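Long-range contacts in ABC transporter substrate-binding protein (Rhizobium radiobacter, PDB 6TFX), which binds the mannityl-opine mannopinic acid and probably delivers it to an ABC transporter for import into the bacterium: residues A[251-256]-A[453-458]; A[290-295]-A[457-462]; A[90-95]-A[114-119]. All coordinates share one frame; numbering follows the deposited sequence.

Contact 1. Residues A[251-256]-A[453-458]; sequences NLLHIN and CAIPLT. With MG (magnesium ion), chain G; N72 ((2~{R})-2-[[(3~{R},4~{R},5~{S})-3,4,5,6-tetrakis(oxidanyl)-2-oxidanylidene-hexyl]amino]pentanedioic acid), chain C.
An antiparallel beta ladder joins N251-I255 to C453-T458 in a mixed sheet of this family 5 solute-binding protein; 251-255 and 454-458, which lie on strands 240-255 and 454-467, run at 164° to each other. Five backbone hydrogen bonds zip the two together. L253 and I455 form the hydrogen-bonded pair in the middle: L253 N reaches I455 O at 2.9 Å, and I455 N returns to L253 O. N251 bonds through its N to T458 O and through its O to L457 N, while I255 N closes the far end on C453 O. In the non-hydrogen-bonded pairs the alpha carbons draw nearer. A CA-H...O contact adds to the ladder, with A454 CA 3.1 Å from L253 O.

The side chains sort onto two faces. On one lie L252, H254, A454 and P456. L252 CD2 spans two residues of the opposite strand, 3.9 Å from A454 CB and 4.0 Å from P456 CB, and the H254 ring, obliquely set against A454 CB, meets the ring of F399 with planes nearly parallel. On the other, L253 and I455 oppose each other beta carbon to beta carbon, and L457 crosses L253 at about a right angle, CD1 against CG at 4.2 Å. Helix 340-353 lies against L253 and L457 through I349. I255 and I455 carry CD1 anti to CA (chi2 164° and 160°), and these two methyls touch at 3.7 Å beside helix 265-272.

The two ends of the ladder serve different sites. N251 belongs to the opine pocket, and E249, two residues earlier on the same strand, is hydrogen-bonded to the ligand. At the opposite end C453 shares a modelled magnesium ion with C418, where the 1.8 Å between C453 SG and the metal is short enough to make the site's details doubtful.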
loop_
_atom_site.group_PDB
_atom_site.type_symbol
_atom_site.label_atom_id
_atom_site.label_comp_id
_atom_site.label_asym_id
_atom_site.label_seq_id
_atom_site.Cartn_x
_atom_site.Cartn_y
_atom_site.Cartn_z
ATOM N N ASN A 251 -10.463 2.000 3.119
ATOM C CA ASN A 251 -11.265 1.359 2.088
ATOM C C ASN A 251 -12.286 2.365 1.594
ATOM O O ASN A 251 -12.948 3.006 2.418
ATOM C CB ASN A 251 -12.017 0.164 2.688
ATOM C CG ASN A 251 -11.077 -0.773 3.404
ATOM O OD1 ASN A 251 -11.107 -0.904 4.651
ATOM N ND2 ASN A 251 -10.197 -1.392 2.645
ATOM N N LEU A 252 -12.405 2.514 0.279
ATOM C CA LEU A 252 -13.409 3.417 -0.285
ATOM C C LEU A 252 -14.095 2.715 -1.427
ATOM O O LEU A 252 -13.467 1.854 -2.068
ATOM C CB LEU A 252 -12.761 4.659 -0.896
ATOM C CG LEU A 252 -12.084 5.619 0.085
ATOM C CD1 LEU A 252 -10.568 5.660 -0.160
ATOM C CD2 LEU A 252 -12.665 7.010 -0.068
ATOM N N LEU A 253 -15.323 3.149 -1.753
ATOM C CA LEU A 253 -15.997 2.743 -2.995
ATOM C C LEU A 253 -15.701 3.893 -3.948
ATOM O O LEU A 253 -16.236 5.003 -3.760
ATOM C CB LEU A 253 -17.528 2.665 -2.785
ATOM C CG LEU A 253 -17.995 1.545 -1.894
ATOM C CD1 LEU A 253 -19.464 1.764 -1.489
ATOM C CD2 LEU A 253 -17.841 0.206 -2.622
ATOM N N HIS A 254 -14.819 3.658 -4.954
ATOM C CA HIS A 254 -14.492 4.663 -5.968
ATOM C C HIS A 254 -15.503 4.450 -7.079
ATOM O O HIS A 254 -15.550 3.358 -7.648
ATOM C CB HIS A 254 -13.089 4.436 -6.528
ATOM C CG HIS A 254 -12.043 4.637 -5.482
ATOM N ND1 HIS A 254 -11.495 5.891 -5.244
ATOM C CD2 HIS A 254 -11.494 3.739 -4.632
ATOM C CE1 HIS A 254 -10.637 5.726 -4.244
ATOM N NE2 HIS A 254 -10.586 4.452 -3.841
ATOM N N ILE A 255 -16.313 5.464 -7.370
ATOM C CA ILE A 255 -17.395 5.311 -8.371
ATOM C C ILE A 255 -16.952 5.954 -9.675
ATOM O O ILE A 255 -16.622 7.142 -9.664
ATOM C CB ILE A 255 -18.705 5.993 -7.863
ATOM C CG1 ILE A 255 -19.195 5.380 -6.509
ATOM C CG2 ILE A 255 -19.808 5.933 -8.945
ATOM C CD1 ILE A 255 -20.274 6.363 -5.819
ATOM N N ASN A 256 -17.052 5.226 -10.796
ATOM C CA ASN A 256 -16.685 5.825 -12.078
ATOM C C ASN A 256 -17.810 6.789 -12.438
ATOM O O ASN A 256 -18.883 6.362 -12.887
ATOM C CB ASN A 256 -16.465 4.767 -13.168
ATOM C CG ASN A 256 -15.984 5.374 -14.452
ATOM O OD1 ASN A 256 -16.232 6.546 -14.740
ATOM N ND2 ASN A 256 -15.304 4.589 -15.257
ATOM N N CYS A 453 -17.426 11.289 -5.619
ATOM C CA CYS A 453 -16.572 10.511 -6.509
ATOM C C CYS A 453 -16.177 9.210 -5.806
ATOM O O CYS A 453 -15.946 8.187 -6.447
ATOM C CB CYS A 453 -15.346 11.335 -6.867
ATOM S SG CYS A 453 -15.779 12.851 -7.748
ATOM N N ALA A 454 -16.091 9.263 -4.472
ATOM C CA ALA A 454 -15.734 8.100 -3.684
ATOM C C ALA A 454 -16.460 8.208 -2.368
ATOM O O ALA A 454 -16.755 9.325 -1.913
ATOM C CB ALA A 454 -14.231 8.036 -3.453
ATOM N N ILE A 455 -16.802 7.055 -1.804
ATOM C CA ILE A 455 -17.512 6.968 -0.525
ATOM C C ILE A 455 -16.581 6.260 0.436
ATOM O O ILE A 455 -16.223 5.102 0.224
ATOM C CB ILE A 455 -18.847 6.193 -0.671
ATOM C CG1 ILE A 455 -19.758 6.824 -1.749
ATOM C CG2 ILE A 455 -19.534 6.128 0.711
ATOM C CD1 ILE A 455 -20.820 5.833 -2.243
ATOM N N PRO A 456 -16.173 6.939 1.511
ATOM C CA PRO A 456 -15.250 6.292 2.448
ATOM C C PRO A 456 -15.958 5.279 3.308
ATOM O O PRO A 456 -17.138 5.447 3.675
ATOM C CB PRO A 456 -14.749 7.441 3.324
ATOM C CG PRO A 456 -15.798 8.482 3.230
ATOM C CD PRO A 456 -16.479 8.334 1.890
ATOM N N LEU A 457 -15.233 4.220 3.629
ATOM C CA LEU A 457 -15.787 3.207 4.505
ATOM C C LEU A 457 -14.950 3.263 5.764
ATOM O O LEU A 457 -14.857 4.324 6.374
ATOM C CB LEU A 457 -15.777 1.830 3.812
ATOM C CG LEU A 457 -16.440 1.824 2.419
ATOM C CD1 LEU A 457 -16.298 0.521 1.785
ATOM C CD2 LEU A 457 -17.883 2.222 2.511
ATOM N N THR A 458 -14.339 2.159 6.142
ATOM C CA THR A 458 -13.492 2.122 7.328
ATOM C C THR A 458 -12.024 2.097 6.888
ATOM O O THR A 458 -11.726 1.755 5.734
ATOM C CB THR A 458 -13.767 0.810 8.084
ATOM O OG1 THR A 458 -13.699 -0.280 7.139
ATOM C CG2 THR A 458 -15.108 0.828 8.806
HETATM MG MG MG G . -14.190 13.630 -8.127
HETATM O OAB N72 C . -11.047 -5.398 4.932
HETATM C CAF N72 C . -10.333 -4.503 4.056
HETATM C CAG N72 C . -9.143 -5.108 3.239
HETATM O OAC N72 C . -8.714 -6.341 3.719
HETATM C CAH N72 C . -8.108 -4.035 2.893
HETATM O OAM N72 C . -8.091 -2.811 3.522
HETATM C CAI N72 C . -6.594 -4.041 2.808
HETATM O OAD N72 C . -6.047 -4.955 3.732
HETATM C CAJ N72 C . -6.103 -4.087 1.382
HETATM O OAE N72 C . -6.862 -3.653 0.479
HETATM C CAK N72 C . -4.718 -4.714 1.052
HETATM N N N72 C . -3.780 -3.706 0.619
HETATM C CA N72 C . -3.249 -3.686 -0.692
HETATM C C N72 C . -3.891 -4.549 -1.742
HETATM O O N72 C . -4.833 -4.336 -2.605
HETATM C CB N72 C . -2.947 -2.242 -1.104
HETATM C CG N72 C . -2.882 -1.879 -2.588
HETATM C CD N72 C . -1.955 -0.698 -2.883
HETATM O OE1 N72 C . -0.934 -0.452 -2.164
HETATM O OE2 N72 C . -2.212 0.025 -3.871
HETATM O OXT N72 C . -3.233 -5.602 -1.655
#

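Contact 2. Residues A[290-295]-A[457-462]; sequences RAVPSV and LTENLG. With N72 ((2~{R})-2-[[(3~{R},4~{R},5~{S})-3,4,5,6-tetrakis(oxidanyl)-2-oxidanylidene-hexyl]amino]pentanedioic acid), chain C.
The carboxylate of E459 turns one flat face to V292, whose CG2 sits over it at 3.4 Å from CD, roughly above the middle of the group and in reach of both oxygens. The two side chains cross at about a right angle. E459 CG lies between its own backbone N and carbonyl carbon (chi1 62°), close to that same methyl. At the polar end OE2 is hydrogen-bonded to S298 OG, so the acid has a partner of its own while V292 CG2 covers a face of the carboxylate and the adjoining CG.

The second flat group, the amide of N460, points to the other side of the strand and into the opine pocket. Between these side chains runs the backbone pairing: the short strand 289-291 is added antiparallel to strand 454-467 in the mixed sheet. R290 and E459 make the hydrogen-bonded pair, with R290 N to E459 O at 3.0 Å and E459 N to R290 O at 2.9 Å. R290 sends its guanidinium away, and NE finds E286 O. Past A291 and T458 the strands part: V292 N reaches L457 O in a weak bond of 3.4 Å, and a water bridges the widening gap, 2.6 Å from V292 O and 2.8 Å from L457 O. On the ligand side, the hydroxyl OAM of the opine donates to N460 OD1 at 3.1 Å.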
loop_
_atom_site.group_PDB
_atom_site.type_symbol
_atom_site.label_atom_id
_atom_site.label_comp_id
_atom_site.label_asym_id
_atom_site.label_seq_id
_atom_site.Cartn_x
_atom_site.Cartn_y
_atom_site.Cartn_z
ATOM N N ARG A 290 -11.861 1.750 11.999
ATOM C CA ARG A 290 -12.486 3.028 12.333
ATOM C C ARG A 290 -13.150 3.603 11.104
ATOM O O ARG A 290 -12.576 3.527 10.016
ATOM C CB ARG A 290 -11.453 4.053 12.851
ATOM C CG ARG A 290 -10.848 3.762 14.226
ATOM C CD ARG A 290 -11.824 3.931 15.388
ATOM N NE ARG A 290 -11.313 3.303 16.608
ATOM C CZ ARG A 290 -10.531 3.909 17.498
ATOM N NH1 ARG A 290 -10.167 5.175 17.321
ATOM N NH2 ARG A 290 -10.111 3.258 18.574
ATOM N N ALA A 291 -14.339 4.193 11.265
ATOM C CA ALA A 291 -14.965 4.903 10.143
ATOM C C ALA A 291 -14.147 6.180 9.945
ATOM O O ALA A 291 -13.650 6.745 10.930
ATOM C CB ALA A 291 -16.400 5.262 10.481
ATOM N N VAL A 292 -13.985 6.616 8.689
ATOM C CA VAL A 292 -13.167 7.800 8.390
ATOM C C VAL A 292 -14.035 8.899 7.790
ATOM O O VAL A 292 -14.652 8.668 6.743
ATOM C CB VAL A 292 -11.969 7.444 7.450
ATOM C CG1 VAL A 292 -11.103 8.678 7.151
ATOM C CG2 VAL A 292 -11.114 6.351 8.066
ATOM N N PRO A 293 -14.035 10.112 8.392
ATOM C CA PRO A 293 -14.889 11.182 7.859
ATOM C C PRO A 293 -14.321 11.949 6.659
ATOM O O PRO A 293 -14.672 13.125 6.474
ATOM C CB PRO A 293 -15.093 12.095 9.068
ATOM C CG PRO A 293 -13.769 11.995 9.813
ATOM C CD PRO A 293 -13.372 10.522 9.655
ATOM N N SER A 294 -13.499 11.304 5.815
ATOM C CA SER A 294 -12.968 11.925 4.600
ATOM C C SER A 294 -12.525 10.848 3.634
ATOM O O SER A 294 -12.727 9.639 3.901
ATOM C CB SER A 294 -11.839 12.917 4.901
ATOM O OG SER A 294 -11.581 13.698 3.736
ATOM N N VAL A 295 -11.912 11.260 2.518
ATOM C CA VAL A 295 -11.543 10.367 1.438
ATOM C C VAL A 295 -10.048 10.043 1.380
ATOM O O VAL A 295 -9.578 9.476 0.390
ATOM C CB VAL A 295 -12.062 10.923 0.089
ATOM C CG1 VAL A 295 -13.593 10.878 0.039
ATOM C CG2 VAL A 295 -11.540 12.350 -0.156
ATOM N N LEU A 457 -15.233 4.220 3.629
ATOM C CA LEU A 457 -15.787 3.207 4.505
ATOM C C LEU A 457 -14.950 3.263 5.764
ATOM O O LEU A 457 -14.857 4.324 6.374
ATOM C CB LEU A 457 -15.777 1.830 3.812
ATOM C CG LEU A 457 -16.440 1.824 2.419
ATOM C CD1 LEU A 457 -16.298 0.521 1.785
ATOM C CD2 LEU A 457 -17.883 2.222 2.511
ATOM N N THR A 458 -14.339 2.159 6.142
ATOM C CA THR A 458 -13.492 2.122 7.328
ATOM C C THR A 458 -12.024 2.097 6.888
ATOM O O THR A 458 -11.726 1.755 5.734
ATOM C CB THR A 458 -13.767 0.810 8.084
ATOM O OG1 THR A 458 -13.699 -0.280 7.139
ATOM C CG2 THR A 458 -15.108 0.828 8.806
ATOM N N GLU A 459 -11.104 2.386 7.834
ATOM C CA GLU A 459 -9.680 2.160 7.634
ATOM C C GLU A 459 -9.346 1.058 8.647
ATOM O O GLU A 459 -9.966 1.016 9.729
ATOM C CB GLU A 459 -8.809 3.420 7.826
ATOM C CG GLU A 459 -8.847 4.021 9.217
ATOM C CD GLU A 459 -8.147 5.361 9.347
ATOM O OE1 GLU A 459 -7.643 5.883 8.328
ATOM O OE2 GLU A 459 -8.148 5.913 10.472
ATOM N N ASN A 460 -8.431 0.145 8.293
ATOM C CA ASN A 460 -8.085 -0.926 9.225
ATOM C C ASN A 460 -6.558 -1.068 9.382
ATOM O O ASN A 460 -5.809 -1.049 8.397
ATOM C CB ASN A 460 -8.638 -2.286 8.743
ATOM C CG ASN A 460 -8.667 -2.447 7.234
ATOM O OD1 ASN A 460 -7.624 -2.543 6.539
ATOM N ND2 ASN A 460 -9.853 -2.413 6.705
ATOM N N LEU A 461 -6.119 -1.283 10.619
ATOM C CA LEU A 461 -4.717 -1.577 10.852
ATOM C C LEU A 461 -4.466 -3.000 10.314
ATOM O O LEU A 461 -5.424 -3.784 10.200
ATOM C CB LEU A 461 -4.447 -1.587 12.374
ATOM C CG LEU A 461 -4.609 -0.241 13.048
ATOM C CD1 LEU A 461 -4.544 -0.394 14.561
ATOM C CD2 LEU A 461 -3.518 0.719 12.583
ATOM N N GLY A 462 -3.211 -3.325 10.009
ATOM C CA GLY A 462 -2.868 -4.682 9.589
ATOM C C GLY A 462 -2.932 -5.570 10.822
ATOM O O GLY A 462 -2.603 -5.118 11.913
HETATM O OAB N72 C . -11.047 -5.398 4.932
HETATM C CAF N72 C . -10.333 -4.503 4.056
HETATM C CAG N72 C . -9.143 -5.108 3.239
HETATM O OAC N72 C . -8.714 -6.341 3.719
HETATM C CAH N72 C . -8.108 -4.035 2.893
HETATM O OAM N72 C . -8.091 -2.811 3.522
HETATM C CAI N72 C . -6.594 -4.041 2.808
HETATM O OAD N72 C . -6.047 -4.955 3.732
HETATM C CAJ N72 C . -6.103 -4.087 1.382
HETATM O OAE N72 C . -6.862 -3.653 0.479
HETATM C CAK N72 C . -4.718 -4.714 1.052
HETATM N N N72 C . -3.780 -3.706 0.619
HETATM C CA N72 C . -3.249 -3.686 -0.692
HETATM C C N72 C . -3.891 -4.549 -1.742
HETATM O O N72 C . -4.833 -4.336 -2.605
HETATM C CB N72 C . -2.947 -2.242 -1.104
HETATM C CG N72 C . -2.882 -1.879 -2.588
HETATM C CD N72 C . -1.955 -0.698 -2.883
HETATM O OE1 N72 C . -0.934 -0.452 -2.164
HETATM O OE2 N72 C . -2.212 0.025 -3.871
HETATM O OXT N72 C . -3.233 -5.602 -1.655
HETATM O O HOH W 1 -16.379 6.680 6.718
#

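Contact 3. Residues A[90-95]-A[114-119]; sequences DVVFSL and QKVEAV
V92 and V116 are the centre of a helix-on-sheet contact, in which helix 88-98 lies along strand 113-118, an outermost strand of a four-stranded antiparallel sheet. Segments 90-95 and 114-118 run nearly antiparallel, at 160°, with their axes 7.6 Å apart at closest approach, and no hydrogen bond passes between them.

The tight part is apolar and lies under the helix. V116 points its beta carbon at the helix and spreads its two methyls along it: CG1 rests 3.9 Å from V92 CA, and CG2 lies 4.0 Å from L95 CB. L95 and V116 cross at about a right angle. V92 lays both methyls against one edge of the strand's backbone. Its CG1, anti to its own N (chi1 173°), meets V116 O at 3.5 Å, while its CG2 reaches two residues further along, to A118 N at 3.5 Å and A118 CB at 4.0 Å. From the neighbouring strand 123-128, V124 packs on both V91 and V116 and extends the apolar layer.

The outward side is looser. E117 directs its beta carbon away from the helix, and K115 is exposed where it and Q114 form a classic beta bulge opposite T127. V92 itself stays partly exposed. Within the helix, D90 O is gripped twice by one residue: S94 N and S94 OG both donate to it, from opposite faces of the carbonyl plane, with OG at 2.8 Å.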
loop_
_atom_site.group_PDB
_atom_site.type_symbol
_atom_site.label_atom_id
_atom_site.label_comp_id
_atom_site.label_asym_id
_atom_site.label_seq_id
_atom_site.Cartn_x
_atom_site.Cartn_y
_atom_site.Cartn_z
ATOM N N ASP A 90 24.015 1.845 -10.234
ATOM C CA ASP A 90 22.789 1.092 -9.934
ATOM C C ASP A 90 21.708 2.048 -9.428
ATOM O O ASP A 90 20.534 1.875 -9.749
ATOM C CB ASP A 90 23.061 0.040 -8.840
ATOM C CG ASP A 90 23.966 -1.076 -9.313
ATOM O OD1 ASP A 90 23.736 -1.590 -10.432
ATOM O OD2 ASP A 90 24.897 -1.454 -8.549
ATOM N N VAL A 91 22.104 3.033 -8.590
ATOM C CA VAL A 91 21.152 4.008 -8.044
ATOM C C VAL A 91 20.574 4.861 -9.168
ATOM O O VAL A 91 19.360 5.071 -9.217
ATOM C CB VAL A 91 21.786 4.866 -6.928
ATOM C CG1 VAL A 91 20.824 5.958 -6.461
ATOM C CG2 VAL A 91 22.227 3.982 -5.759
ATOM N N VAL A 92 21.449 5.360 -10.075
ATOM C CA VAL A 92 20.988 6.151 -11.218
ATOM C C VAL A 92 20.019 5.311 -12.037
ATOM O O VAL A 92 18.948 5.796 -12.392
ATOM C CB VAL A 92 22.191 6.626 -12.088
ATOM C CG1 VAL A 92 21.708 7.303 -13.370
ATOM C CG2 VAL A 92 23.078 7.576 -11.275
ATOM N N PHE A 93 20.402 4.044 -12.352
ATOM C CA PHE A 93 19.542 3.195 -13.153
ATOM C C PHE A 93 18.173 2.998 -12.469
ATOM O O PHE A 93 17.114 3.128 -13.108
ATOM C CB PHE A 93 20.215 1.834 -13.395
ATOM C CG PHE A 93 19.290 0.840 -14.056
ATOM C CD1 PHE A 93 19.076 0.870 -15.431
ATOM C CD2 PHE A 93 18.587 -0.092 -13.295
ATOM C CE1 PHE A 93 18.183 -0.028 -16.035
ATOM C CE2 PHE A 93 17.683 -0.975 -13.899
ATOM C CZ PHE A 93 17.489 -0.931 -15.257
ATOM N N SER A 94 18.205 2.707 -11.158
ATOM C CA SER A 94 16.974 2.410 -10.419
ATOM C C SER A 94 16.035 3.592 -10.324
ATOM O O SER A 94 14.840 3.439 -10.604
ATOM C CB SER A 94 17.286 1.898 -9.022
ATOM O OG SER A 94 18.056 0.719 -9.094
ATOM N N LEU A 95 16.559 4.764 -9.910
ATOM C CA LEU A 95 15.724 5.972 -9.760
ATOM C C LEU A 95 15.232 6.471 -11.101
ATOM O O LEU A 95 14.081 6.904 -11.201
ATOM C CB LEU A 95 16.457 7.068 -8.976
ATOM C CG LEU A 95 16.718 6.706 -7.518
ATOM C CD1 LEU A 95 17.428 7.855 -6.817
ATOM C CD2 LEU A 95 15.390 6.383 -6.748
ATOM N N GLN A 114 14.621 16.156 -11.364
ATOM C CA GLN A 114 15.085 16.599 -12.678
ATOM C C GLN A 114 16.119 15.600 -13.208
ATOM O O GLN A 114 15.998 15.126 -14.341
ATOM C CB GLN A 114 15.698 18.005 -12.596
ATOM C CG GLN A 114 16.005 18.553 -13.966
ATOM C CD GLN A 114 17.021 19.668 -13.946
ATOM O OE1 GLN A 114 17.080 20.475 -13.013
ATOM N NE2 GLN A 114 17.835 19.731 -15.003
ATOM N N LYS A 115 17.162 15.310 -12.394
ATOM C CA LYS A 115 18.180 14.357 -12.819
ATOM C C LYS A 115 18.801 13.615 -11.654
ATOM O O LYS A 115 18.722 14.061 -10.508
ATOM C CB LYS A 115 19.244 14.994 -13.732
ATOM C CG LYS A 115 19.764 16.330 -13.273
ATOM C CD LYS A 115 20.547 17.046 -14.380
ATOM C CE LYS A 115 21.241 18.257 -13.816
ATOM N NZ LYS A 115 22.030 18.971 -14.858
ATOM N N VAL A 116 19.376 12.439 -11.962
ATOM C CA VAL A 116 20.068 11.589 -10.984
ATOM C C VAL A 116 21.377 11.259 -11.688
ATOM O O VAL A 116 21.362 10.706 -12.803
ATOM C CB VAL A 116 19.271 10.310 -10.624
ATOM C CG1 VAL A 116 19.986 9.537 -9.512
ATOM C CG2 VAL A 116 17.839 10.658 -10.197
ATOM N N GLU A 117 22.498 11.605 -11.047
ATOM C CA GLU A 117 23.822 11.440 -11.657
ATOM C C GLU A 117 24.819 10.744 -10.742
ATOM O O GLU A 117 24.827 10.983 -9.535
ATOM C CB GLU A 117 24.395 12.821 -12.035
ATOM C CG GLU A 117 23.533 13.581 -13.031
ATOM C CD GLU A 117 23.924 15.023 -13.274
ATOM O OE1 GLU A 117 23.872 15.836 -12.321
ATOM O OE2 GLU A 117 24.260 15.345 -14.437
ATOM N N ALA A 118 25.695 9.918 -11.343
ATOM C CA ALA A 118 26.761 9.245 -10.613
ATOM C C ALA A 118 27.975 10.166 -10.697
ATOM O O ALA A 118 28.566 10.304 -11.780
ATOM C CB ALA A 118 27.072 7.900 -11.267
ATOM N N VAL A 119 28.320 10.831 -9.582
ATOM C CA VAL A 119 29.475 11.756 -9.535
ATOM C C VAL A 119 30.747 10.899 -9.563
ATOM O O VAL A 119 31.722 11.232 -10.235
ATOM C CB VAL A 119 29.404 12.685 -8.301
ATOM C CG1 VAL A 119 30.643 13.569 -8.195
ATOM C CG2 VAL A 119 28.138 13.539 -8.348
#

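How the contacts relate
Contacts 1 and 2 are neighbours in one sheet, their centres 11 Å apart. They share L457 and T458, so that strand 454-467 is flanked in turn by 240-255 and 289-291, and both reach the bound opine. Contact 1 is wholly buried and lies under helices; contact 2 is mostly buried but has an exposed arginine and a bridging water where its strands diverge. Contact 3 is on the opposite side of the chain's centre, about 37 Å from either between centres, only partly buried and away from the opine pocket and the metal site. The chemistry follows: backbone hydrogen bonds carry the two sheet pairings, whereas in contact 3 apolar side chains pack on each other and on strand backbone, without hydrogen bonds.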